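Long-range contacts in 4-hydroxy-3-methylbut-2-enyl diphosphate reductase, apicoplast (Plasmodium falciparum, PDB 4N7B), which catalyses the reductive conversion of (E)-4-hydroxy-3-methylbut-2-enyl diphosphate into isopentenyl and dimethylallyl diphosphate, the terminal step of the DOXP/MEP isoprenoid pathway: residues V321-Q326 with G348-A353; Y414-R419 with E515-W520; L461-L467 with E490-F494. All coordinates share one frame; numbering follows the deposited sequence.

Interaction 1: V321-Q326 with G348-A353; sequences VHVYVQ and GTYNEA. With NA (sodium ion), chain F.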
loop_
_atom_site.group_PDB
_atom_site.type_symbol
_atom_site.label_atom_id
_atom_site.label_comp_id
_atom_site.label_asym_id
_atom_site.label_seq_id
_atom_site.Cartn_x
_atom_site.Cartn_y
_atom_site.Cartn_z
ATOM N N VAL A 321 8.851 3.648 8.848
ATOM C CA VAL A 321 8.707 2.530 9.787
ATOM C C VAL A 321 10.049 1.818 9.954
ATOM O O VAL A 321 10.495 1.556 11.079
ATOM C CB VAL A 321 7.613 1.524 9.344
ATOM C CG1 VAL A 321 7.449 0.414 10.360
ATOM C CG2 VAL A 321 6.297 2.240 9.190
ATOM N N HIS A 322 10.717 1.551 8.837
ATOM C CA HIS A 322 12.042 0.920 8.868
ATOM C C HIS A 322 12.967 1.670 9.802
ATOM O O HIS A 322 13.736 1.079 10.565
ATOM C CB HIS A 322 12.655 0.905 7.466
ATOM C CG HIS A 322 12.089 -0.154 6.568
ATOM N ND1 HIS A 322 12.881 -1.019 5.844
ATOM C CD2 HIS A 322 10.808 -0.486 6.276
ATOM C CE1 HIS A 322 12.113 -1.838 5.147
ATOM N NE2 HIS A 322 10.851 -1.536 5.393
ATOM N N VAL A 323 12.873 2.990 9.739
ATOM C CA VAL A 323 13.788 3.867 10.440
ATOM C C VAL A 323 13.530 3.857 11.951
ATOM O O VAL A 323 14.460 3.724 12.745
ATOM C CB VAL A 323 13.665 5.299 9.860
ATOM C CG1 VAL A 323 14.014 6.323 10.893
ATOM C CG2 VAL A 323 14.537 5.421 8.625
ATOM N N TYR A 324 12.274 3.987 12.354
ATOM C CA TYR A 324 11.947 3.903 13.774
ATOM C C TYR A 324 12.387 2.561 14.369
ATOM O O TYR A 324 12.850 2.502 15.501
ATOM C CB TYR A 324 10.447 4.101 14.006
ATOM C CG TYR A 324 10.088 5.555 14.199
ATOM C CD1 TYR A 324 10.195 6.167 15.448
ATOM C CD2 TYR A 324 9.703 6.331 13.120
ATOM C CE1 TYR A 324 9.885 7.515 15.612
ATOM C CE2 TYR A 324 9.393 7.663 13.270
ATOM C CZ TYR A 324 9.475 8.252 14.509
ATOM O OH TYR A 324 9.160 9.591 14.615
ATOM N N VAL A 325 12.248 1.489 13.596
ATOM C CA VAL A 325 12.592 0.167 14.076
ATOM C C VAL A 325 14.089 0.080 14.400
ATOM O O VAL A 325 14.483 -0.396 15.472
ATOM C CB VAL A 325 12.212 -0.903 13.039
ATOM C CG1 VAL A 325 12.950 -2.197 13.327
ATOM C CG2 VAL A 325 10.692 -1.127 13.039
ATOM N N GLN A 326 14.921 0.528 13.470
ATOM C CA GLN A 326 16.364 0.530 13.682
ATOM C C GLN A 326 16.725 1.412 14.865
ATOM O O GLN A 326 17.576 1.060 15.684
ATOM C CB GLN A 326 17.082 1.051 12.442
ATOM C CG GLN A 326 17.207 0.033 11.314
ATOM C CD GLN A 326 17.732 0.664 10.018
ATOM O OE1 GLN A 326 16.955 1.169 9.209
ATOM N NE2 GLN A 326 19.053 0.644 9.829
ATOM N N GLY A 348 10.186 -6.893 4.915
ATOM C CA GLY A 348 11.249 -5.911 4.772
ATOM C C GLY A 348 11.503 -5.135 6.054
ATOM O O GLY A 348 12.644 -4.929 6.447
ATOM N N THR A 349 10.435 -4.702 6.711
ATOM C CA THR A 349 10.548 -3.977 7.974
ATOM C C THR A 349 11.114 -4.870 9.082
ATOM O O THR A 349 11.979 -4.465 9.857
ATOM C CB THR A 349 9.171 -3.476 8.431
ATOM O OG1 THR A 349 8.699 -2.482 7.513
ATOM C CG2 THR A 349 9.265 -2.881 9.835
ATOM N N TYR A 350 10.601 -6.094 9.156
ATOM C CA TYR A 350 11.063 -7.069 10.133
ATOM C C TYR A 350 12.579 -7.199 10.060
ATOM O O TYR A 350 13.265 -7.195 11.076
ATOM C CB TYR A 350 10.400 -8.430 9.871
ATOM C CG TYR A 350 10.868 -9.549 10.802
ATOM C CD1 TYR A 350 10.296 -9.738 12.055
ATOM C CD2 TYR A 350 11.900 -10.398 10.430
ATOM C CE1 TYR A 350 10.741 -10.748 12.909
ATOM C CE2 TYR A 350 12.343 -11.414 11.278
ATOM C CZ TYR A 350 11.757 -11.584 12.510
ATOM O OH TYR A 350 12.199 -12.593 13.338
ATOM N N ASN A 351 13.118 -7.296 8.852
ATOM C CA ASN A 351 14.529 -7.622 8.710
ATOM C C ASN A 351 15.470 -6.472 9.033
ATOM O O ASN A 351 16.681 -6.614 8.915
ATOM C CB ASN A 351 14.798 -8.189 7.320
ATOM C CG ASN A 351 14.488 -9.671 7.244
ATOM O OD1 ASN A 351 14.735 -10.407 8.194
ATOM N ND2 ASN A 351 13.935 -10.109 6.128
ATOM N N GLU A 352 14.924 -5.341 9.465
ATOM C CA GLU A 352 15.768 -4.241 9.921
ATOM C C GLU A 352 16.264 -4.518 11.339
ATOM O O GLU A 352 17.311 -4.022 11.735
ATOM C CB GLU A 352 15.014 -2.916 9.870
ATOM C CG GLU A 352 14.635 -2.450 8.463
ATOM C CD GLU A 352 15.806 -1.847 7.685
ATOM O OE1 GLU A 352 16.917 -1.745 8.243
ATOM O OE2 GLU A 352 15.613 -1.466 6.509
ATOM N N ALA A 353 15.515 -5.311 12.101
ATOM C CA ALA A 353 15.941 -5.711 13.441
ATOM C C ALA A 353 15.366 -7.089 13.784
ATOM O O ALA A 353 14.628 -7.239 14.754
ATOM C CB ALA A 353 15.498 -4.676 14.469
HETATM NA NA NA F . 7.697 10.980 12.425
#

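Interaction 2: Y414-R419 with E515-W520; sequences YATTNR and ENVPKW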
loop_
_atom_site.group_PDB
_atom_site.type_symbol
_atom_site.label_atom_id
_atom_site.label_comp_id
_atom_site.label_asym_id
_atom_site.label_seq_id
_atom_site.Cartn_x
_atom_site.Cartn_y
_atom_site.Cartn_z
ATOM N N TYR A 414 -1.214 8.215 5.489
ATOM C CA TYR A 414 -2.257 9.188 5.252
ATOM C C TYR A 414 -3.222 8.641 4.193
ATOM O O TYR A 414 -4.433 8.879 4.260
ATOM C CB TYR A 414 -1.628 10.545 4.807
ATOM C CG TYR A 414 -1.208 10.513 3.372
ATOM C CD1 TYR A 414 -0.042 9.858 2.981
ATOM C CD2 TYR A 414 -2.017 11.067 2.386
ATOM C CE1 TYR A 414 0.310 9.788 1.645
ATOM C CE2 TYR A 414 -1.670 11.005 1.060
ATOM C CZ TYR A 414 -0.517 10.368 0.691
ATOM O OH TYR A 414 -0.189 10.309 -0.633
ATOM N N ALA A 415 -2.697 7.896 3.216
ATOM C CA ALA A 415 -3.524 7.458 2.080
ATOM C C ALA A 415 -4.489 6.366 2.491
ATOM O O ALA A 415 -5.656 6.355 2.086
ATOM C CB ALA A 415 -2.656 6.990 0.918
ATOM N N THR A 416 -4.004 5.455 3.322
ATOM C CA THR A 416 -4.824 4.368 3.859
ATOM C C THR A 416 -5.936 4.955 4.756
ATOM O O THR A 416 -7.137 4.689 4.587
ATOM C CB THR A 416 -3.925 3.443 4.635
ATOM O OG1 THR A 416 -2.977 2.857 3.730
ATOM C CG2 THR A 416 -4.709 2.348 5.336
ATOM N N THR A 417 -5.526 5.811 5.675
ATOM C CA THR A 417 -6.461 6.474 6.583
ATOM C C THR A 417 -7.529 7.241 5.793
ATOM O O THR A 417 -8.728 7.128 6.038
ATOM C CB THR A 417 -5.702 7.491 7.473
ATOM O OG1 THR A 417 -4.806 6.787 8.328
ATOM C CG2 THR A 417 -6.664 8.322 8.308
ATOM N N ASN A 418 -7.078 8.036 4.842
ATOM C CA ASN A 418 -7.975 8.879 4.095
ATOM C C ASN A 418 -8.950 8.076 3.262
ATOM O O ASN A 418 -10.131 8.418 3.178
ATOM C CB ASN A 418 -7.189 9.810 3.172
ATOM C CG ASN A 418 -6.466 10.913 3.915
ATOM O OD1 ASN A 418 -6.683 11.134 5.099
ATOM N ND2 ASN A 418 -5.624 11.652 3.192
ATOM N N ARG A 419 -8.476 7.040 2.589
ATOM C CA ARG A 419 -9.387 6.287 1.739
ATOM C C ARG A 419 -10.429 5.508 2.554
ATOM O O ARG A 419 -11.600 5.501 2.181
ATOM C CB ARG A 419 -8.611 5.364 0.797
ATOM C CG ARG A 419 -8.132 6.107 -0.445
ATOM C CD ARG A 419 -6.743 5.688 -0.847
ATOM N NE ARG A 419 -6.220 6.598 -1.855
ATOM C CZ ARG A 419 -5.687 7.788 -1.586
ATOM N NH1 ARG A 419 -5.596 8.225 -0.332
ATOM N NH2 ARG A 419 -5.251 8.548 -2.578
ATOM N N GLU A 515 -7.426 15.629 0.876
ATOM C CA GLU A 515 -6.160 14.963 1.072
ATOM C C GLU A 515 -5.041 15.897 0.634
ATOM O O GLU A 515 -5.071 16.437 -0.470
ATOM C CB GLU A 515 -6.124 13.690 0.237
ATOM C CG GLU A 515 -4.772 13.061 0.076
ATOM C CD GLU A 515 -4.897 11.622 -0.413
ATOM O OE1 GLU A 515 -4.738 11.337 -1.632
ATOM O OE2 GLU A 515 -5.195 10.761 0.444
ATOM N N ASN A 516 -4.052 16.075 1.498
ATOM C CA ASN A 516 -2.841 16.760 1.104
ATOM C C ASN A 516 -1.822 15.813 0.502
ATOM O O ASN A 516 -1.255 14.963 1.184
ATOM C CB ASN A 516 -2.251 17.515 2.285
ATOM C CG ASN A 516 -3.088 18.724 2.658
ATOM O OD1 ASN A 516 -3.205 19.687 1.883
ATOM N ND2 ASN A 516 -3.692 18.675 3.837
ATOM N N VAL A 517 -1.594 15.976 -0.793
ATOM C CA VAL A 517 -0.658 15.139 -1.509
ATOM C C VAL A 517 0.759 15.612 -1.204
ATOM O O VAL A 517 1.116 16.756 -1.489
ATOM C CB VAL A 517 -0.934 15.178 -3.025
ATOM C CG1 VAL A 517 0.021 14.270 -3.763
ATOM C CG2 VAL A 517 -2.375 14.783 -3.294
ATOM N N PRO A 518 1.566 14.742 -0.583
ATOM C CA PRO A 518 2.966 15.059 -0.288
ATOM C C PRO A 518 3.718 15.464 -1.546
ATOM O O PRO A 518 3.408 14.994 -2.645
ATOM C CB PRO A 518 3.524 13.739 0.237
ATOM C CG PRO A 518 2.340 13.005 0.750
ATOM C CD PRO A 518 1.201 13.394 -0.133
ATOM N N LYS A 519 4.713 16.324 -1.371
ATOM C CA LYS A 519 5.509 16.817 -2.468
ATOM C C LYS A 519 6.823 16.059 -2.546
ATOM O O LYS A 519 7.887 16.634 -2.713
ATOM C CB LYS A 519 5.728 18.315 -2.293
ATOM C CG LYS A 519 4.533 19.090 -2.777
ATOM C CD LYS A 519 4.240 20.308 -1.924
ATOM C CE LYS A 519 3.024 21.062 -2.461
ATOM N NZ LYS A 519 3.127 21.320 -3.934
ATOM N N TRP A 520 6.751 14.744 -2.456
ATOM C CA TRP A 520 7.960 13.956 -2.580
ATOM C C TRP A 520 8.546 14.069 -3.991
ATOM O O TRP A 520 7.821 14.091 -4.973
ATOM C CB TRP A 520 7.662 12.503 -2.242
ATOM C CG TRP A 520 7.041 12.330 -0.871
ATOM C CD1 TRP A 520 7.165 13.165 0.207
ATOM C CD2 TRP A 520 6.192 11.259 -0.452
ATOM N NE1 TRP A 520 6.449 12.668 1.278
ATOM C CE2 TRP A 520 5.847 11.497 0.897
ATOM C CE3 TRP A 520 5.697 10.114 -1.085
ATOM C CZ2 TRP A 520 5.024 10.646 1.614
ATOM C CZ3 TRP A 520 4.879 9.257 -0.361
ATOM C CH2 TRP A 520 4.556 9.529 0.977
HETATM O O HOH W 1 -2.027 11.349 -2.368
#

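Interaction 3: L461-L467 with E490-F494; sequences LNTVHDL and ETQKF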
loop_
_atom_site.group_PDB
_atom_site.type_symbol
_atom_site.label_atom_id
_atom_site.label_comp_id
_atom_site.label_asym_id
_atom_site.label_seq_id
_atom_site.Cartn_x
_atom_site.Cartn_y
_atom_site.Cartn_z
ATOM N N LEU A 461 -12.919 -5.419 -7.382
ATOM C CA LEU A 461 -12.876 -5.762 -8.795
ATOM C C LEU A 461 -11.708 -5.054 -9.474
ATOM O O LEU A 461 -11.507 -3.849 -9.296
ATOM C CB LEU A 461 -14.189 -5.359 -9.483
ATOM C CG LEU A 461 -15.448 -6.049 -8.954
ATOM C CD1 LEU A 461 -16.674 -5.459 -9.639
ATOM C CD2 LEU A 461 -15.375 -7.556 -9.163
ATOM N N ASN A 462 -10.954 -5.807 -10.260
ATOM C CA ASN A 462 -9.754 -5.300 -10.883
ATOM C C ASN A 462 -10.131 -4.360 -12.023
ATOM O O ASN A 462 -9.504 -3.310 -12.208
ATOM C CB ASN A 462 -8.902 -6.471 -11.391
ATOM C CG ASN A 462 -7.466 -6.069 -11.707
ATOM O OD1 ASN A 462 -6.802 -5.386 -10.921
ATOM N ND2 ASN A 462 -6.978 -6.511 -12.854
ATOM N N THR A 463 -11.187 -4.727 -12.748
ATOM C CA THR A 463 -11.608 -4.017 -13.948
ATOM C C THR A 463 -13.115 -4.247 -14.177
ATOM O O THR A 463 -13.666 -5.211 -13.643
ATOM C CB THR A 463 -10.804 -4.526 -15.165
ATOM O OG1 THR A 463 -11.122 -3.743 -16.308
ATOM C CG2 THR A 463 -11.153 -5.948 -15.483
ATOM N N VAL A 464 -13.786 -3.390 -14.957
ATOM C CA VAL A 464 -15.230 -3.578 -15.204
ATOM C C VAL A 464 -15.567 -4.908 -15.810
ATOM O O VAL A 464 -16.657 -5.413 -15.598
ATOM C CB VAL A 464 -15.863 -2.562 -16.179
ATOM C CG1 VAL A 464 -16.234 -1.313 -15.450
ATOM C CG2 VAL A 464 -14.952 -2.317 -17.366
ATOM N N HIS A 465 -14.657 -5.450 -16.610
ATOM C CA HIS A 465 -14.903 -6.741 -17.228
ATOM C C HIS A 465 -15.173 -7.791 -16.146
ATOM O O HIS A 465 -15.948 -8.719 -16.378
ATOM C CB HIS A 465 -13.727 -7.166 -18.114
ATOM C CG HIS A 465 -13.908 -8.512 -18.753
ATOM N ND1 HIS A 465 -14.649 -8.704 -19.903
ATOM C CD2 HIS A 465 -13.447 -9.736 -18.397
ATOM C CE1 HIS A 465 -14.632 -9.984 -20.227
ATOM N NE2 HIS A 465 -13.911 -10.632 -19.330
ATOM N N ASP A 466 -14.564 -7.637 -14.965
ATOM C CA ASP A 466 -14.735 -8.623 -13.881
ATOM C C ASP A 466 -16.058 -8.451 -13.136
ATOM O O ASP A 466 -16.404 -9.272 -12.301
ATOM C CB ASP A 466 -13.606 -8.534 -12.841
ATOM C CG ASP A 466 -12.224 -8.789 -13.427
ATOM O OD1 ASP A 466 -12.037 -9.770 -14.177
ATOM O OD2 ASP A 466 -11.307 -7.996 -13.128
ATOM N N LEU A 467 -16.792 -7.379 -13.413
ATOM C CA LEU A 467 -18.057 -7.143 -12.725
ATOM C C LEU A 467 -19.109 -8.117 -13.242
ATOM O O LEU A 467 -19.366 -8.197 -14.444
ATOM C CB LEU A 467 -18.531 -5.708 -12.925
ATOM C CG LEU A 467 -19.961 -5.352 -12.503
ATOM C CD1 LEU A 467 -20.154 -5.466 -10.996
ATOM C CD2 LEU A 467 -20.305 -3.933 -12.995
ATOM N N GLU A 490 -9.182 2.830 -14.753
ATOM C CA GLU A 490 -9.988 1.641 -14.467
ATOM C C GLU A 490 -11.248 2.062 -13.711
ATOM O O GLU A 490 -12.327 1.537 -13.952
ATOM C CB GLU A 490 -9.198 0.586 -13.715
ATOM C CG GLU A 490 -8.052 0.037 -14.523
ATOM C CD GLU A 490 -8.491 -0.566 -15.862
ATOM O OE1 GLU A 490 -9.656 -1.025 -15.992
ATOM O OE2 GLU A 490 -7.658 -0.587 -16.791
ATOM N N THR A 491 -11.122 3.071 -12.857
ATOM C CA THR A 491 -12.271 3.550 -12.105
ATOM C C THR A 491 -13.252 4.304 -12.999
ATOM O O THR A 491 -14.468 4.219 -12.796
ATOM C CB THR A 491 -11.838 4.455 -10.951
ATOM O OG1 THR A 491 -10.950 3.728 -10.102
ATOM C CG2 THR A 491 -13.036 4.904 -10.132
ATOM N N GLN A 492 -12.737 5.027 -13.997
ATOM C CA GLN A 492 -13.602 5.759 -14.919
ATOM C C GLN A 492 -14.471 4.818 -15.757
ATOM O O GLN A 492 -15.614 5.139 -16.079
ATOM C CB GLN A 492 -12.774 6.667 -15.843
ATOM C CG GLN A 492 -12.048 7.735 -15.076
ATOM C CD GLN A 492 -13.014 8.714 -14.416
ATOM O OE1 GLN A 492 -14.214 8.731 -14.728
ATOM N NE2 GLN A 492 -12.494 9.540 -13.501
ATOM N N LYS A 493 -13.931 3.663 -16.117
ATOM C CA LYS A 493 -14.711 2.683 -16.870
ATOM C C LYS A 493 -15.936 2.244 -16.051
ATOM O O LYS A 493 -17.022 2.029 -16.591
ATOM C CB LYS A 493 -13.849 1.467 -17.191
ATOM C CG LYS A 493 -12.622 1.776 -18.044
ATOM C CD LYS A 493 -11.986 0.498 -18.578
ATOM C CE LYS A 493 -10.754 0.812 -19.407
ATOM N NZ LYS A 493 -10.174 -0.398 -20.099
ATOM N N PHE A 494 -15.771 2.121 -14.740
ATOM C CA PHE A 494 -16.917 1.841 -13.886
ATOM C C PHE A 494 -17.918 2.991 -13.942
ATOM O O PHE A 494 -19.119 2.777 -14.115
ATOM C CB PHE A 494 -16.491 1.576 -12.445
ATOM C CG PHE A 494 -16.099 0.136 -12.181
ATOM C CD1 PHE A 494 -17.063 -0.826 -11.914
ATOM C CD2 PHE A 494 -14.762 -0.258 -12.218
ATOM C CE1 PHE A 494 -16.697 -2.152 -11.669
ATOM C CE2 PHE A 494 -14.400 -1.586 -11.980
ATOM C CZ PHE A 494 -15.366 -2.521 -11.711
HETATM O O HOH W 2 -12.069 -1.118 -15.216
#

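Interaction 1: V321-Q326 with G348-A353
His322 reaches from helix 316-329 to the end of helix 344-350, where its imidazole is fixed from two directions. ND1 donates to Glu352 OE2 at 2.8 Å, with an N-H...O angle of 156°. The acceptor is met on its anti side, and ring and carboxylate stand 71° apart, so the carboxylate is turned well out of the imidazole plane. Over one ring face lies the backbone of Thr349, whose CA is 3.9 Å from the His322 ring centroid in a CH-pi contact. Thr349 OG1 is also close to the ring, 3.2 Å from His322 CD2, and is hydrogen-bonded to the carbonyl of Glu345, the probable proton donor.

Tight packing continues on the inner side. The chi1 of Thr349 (-67°) puts OG1 beside the backbone N and sends CG2 toward helix 316-329, where it sits 3.8 Å from Val321 CG1 and 3.9 Å from Val325 CG2. The other branch of Val325, CG1, meets Ala353 CB at 3.7 Å, just where the type I turn from Tyr350 to Ala353 ends the helix. Both valines also rest on Val380 of strand 377-381.

The outer side is looser. There the exposed Gln326 lays its amide beside the Glu352 carboxylate, the planes only slightly inclined, but Gln326 OE1 and Glu352 OE1, 3.1 Å apart as modelled, are both acceptors and form no bond. Elsewhere on helix 316-329, Tyr324 OH binds a sodium ion at 3.0 Å. The whole is a helix-helix contact within one alpha/beta domain, in which helix 344-350 forms the beta-alpha-beta crossover between the parallel strands 334-338 and 357-360.

Interaction 2: Y414-R419 with E515-W520
Tyr414 holds CG between its backbone N and carbonyl carbon (chi1 78°), a torsion that swings the phenol off the first turn of helix 414-427 toward the segment 515-520, while Glu515, with CG anti to the backbone N (chi1 166°), stretches its chain back to the helix. There Glu515 and Arg419 make a bidentate, end-on salt bridge, on the helix whose first residue, Tyr414, lines the iron-sulfur cluster pocket. Arg419 NH1 meets Glu515 OE2 at 2.7 Å and NH2 meets OE1 of the same carboxylate at 3.0 Å, both on syn lone pairs, with the two flat groups nearly coplanar.

The anti lone pair of Glu515 OE2 is taken by Asn418 ND2 at 2.9 Å in an almost straight bond (172°), so this oxygen is gripped by two donors. The guanidinium has further partners: NH1 also donates to Ala415 O one turn earlier, and NE bonds to the carbonyl of Gly229. These bonds should keep the carboxylate ionised and its rotation fixed.

Packing extends the contact along the tail. The Tyr414 ring has Ala415 CB over one face, and Glu515 CG lies at its edge, in plane. Pro518 and Tyr414 approach from opposite directions, Pro518 CD 3.6 Å from Tyr414 CZ, and Trp520 CH2 makes a longer approach of 4.3 Å to Tyr414 CE1; the indole also touches the cluster ligand Cys315. At the phenol end the hydroxyl is bonded to the backbone N of Lys232, and a water 2.7 Å from Tyr414 OH donates to Glu515 OE1 at 2.8 Å.

Interaction 3: L461-L467 with E490-F494
Phe494 of helix 488-499 slides under the 3-10 turn 464-466, joining the loop that leaves edge strand 458-461 to a helix packed against the same five-stranded parallel sheet of an alpha/beta domain. The main interaction is CH-pi: Val464 CG1 stands over the centre of the phenyl face, 3.5 Å from the Phe494 ring centroid and only 10° off the ring normal. The chi1 of Val464 (-84°) places CG1 over the ring while CG2 is left for Lys493, and the Val464 and Phe494 side chains run past each other in opposite directions.

Apolar contacts continue at the far end of the ring. The Leu461 side chain crosses that of Phe494 at about a right angle, with Leu461 CB 3.8 Å from Phe494 CZ, and Leu467 CB lies 4.2 Å from Phe494 CE1. The sheet supplies Ile434, Val436 and Leu480 as further neighbours, so the phenyl is buried between loop and strands. The second methyl of Val464, CG2, reaches the helix at 3.9 Å from Lys493 CB, whose extended chain then leads away.

Polar contacts gather at the other end, around Glu490. Its side chain, bent at chi2, brings OE1 to 3.1 Å from Thr463 OG1. A single water joins the two backbones: it accepts from Val464 N at 2.9 Å and donates to Glu490 O at 3.0 Å.

In the fold
Along the chain interaction 1 closes before interaction 2 opens, and interaction 3 is nested inside the long loop that interaction 2 closes. None touch: the centres of interactions 1 and 2 lie about 22 Å apart, those of 2 and 3 about 23 Å, and those of 1 and 3 about 36 Å, on opposite sides of the chain's centre. Interaction 1 belongs to the domain with the sheet of strands 334-338, 357-360, 377-381 and 405-406, interaction 3 to the domain with the five-stranded sheet. Interaction 2 sits between them at the iron-sulfur cluster, where the tail after strand 506-511 meets helix 414-427, in keeping with the three-domain IspH architecture around a central cluster.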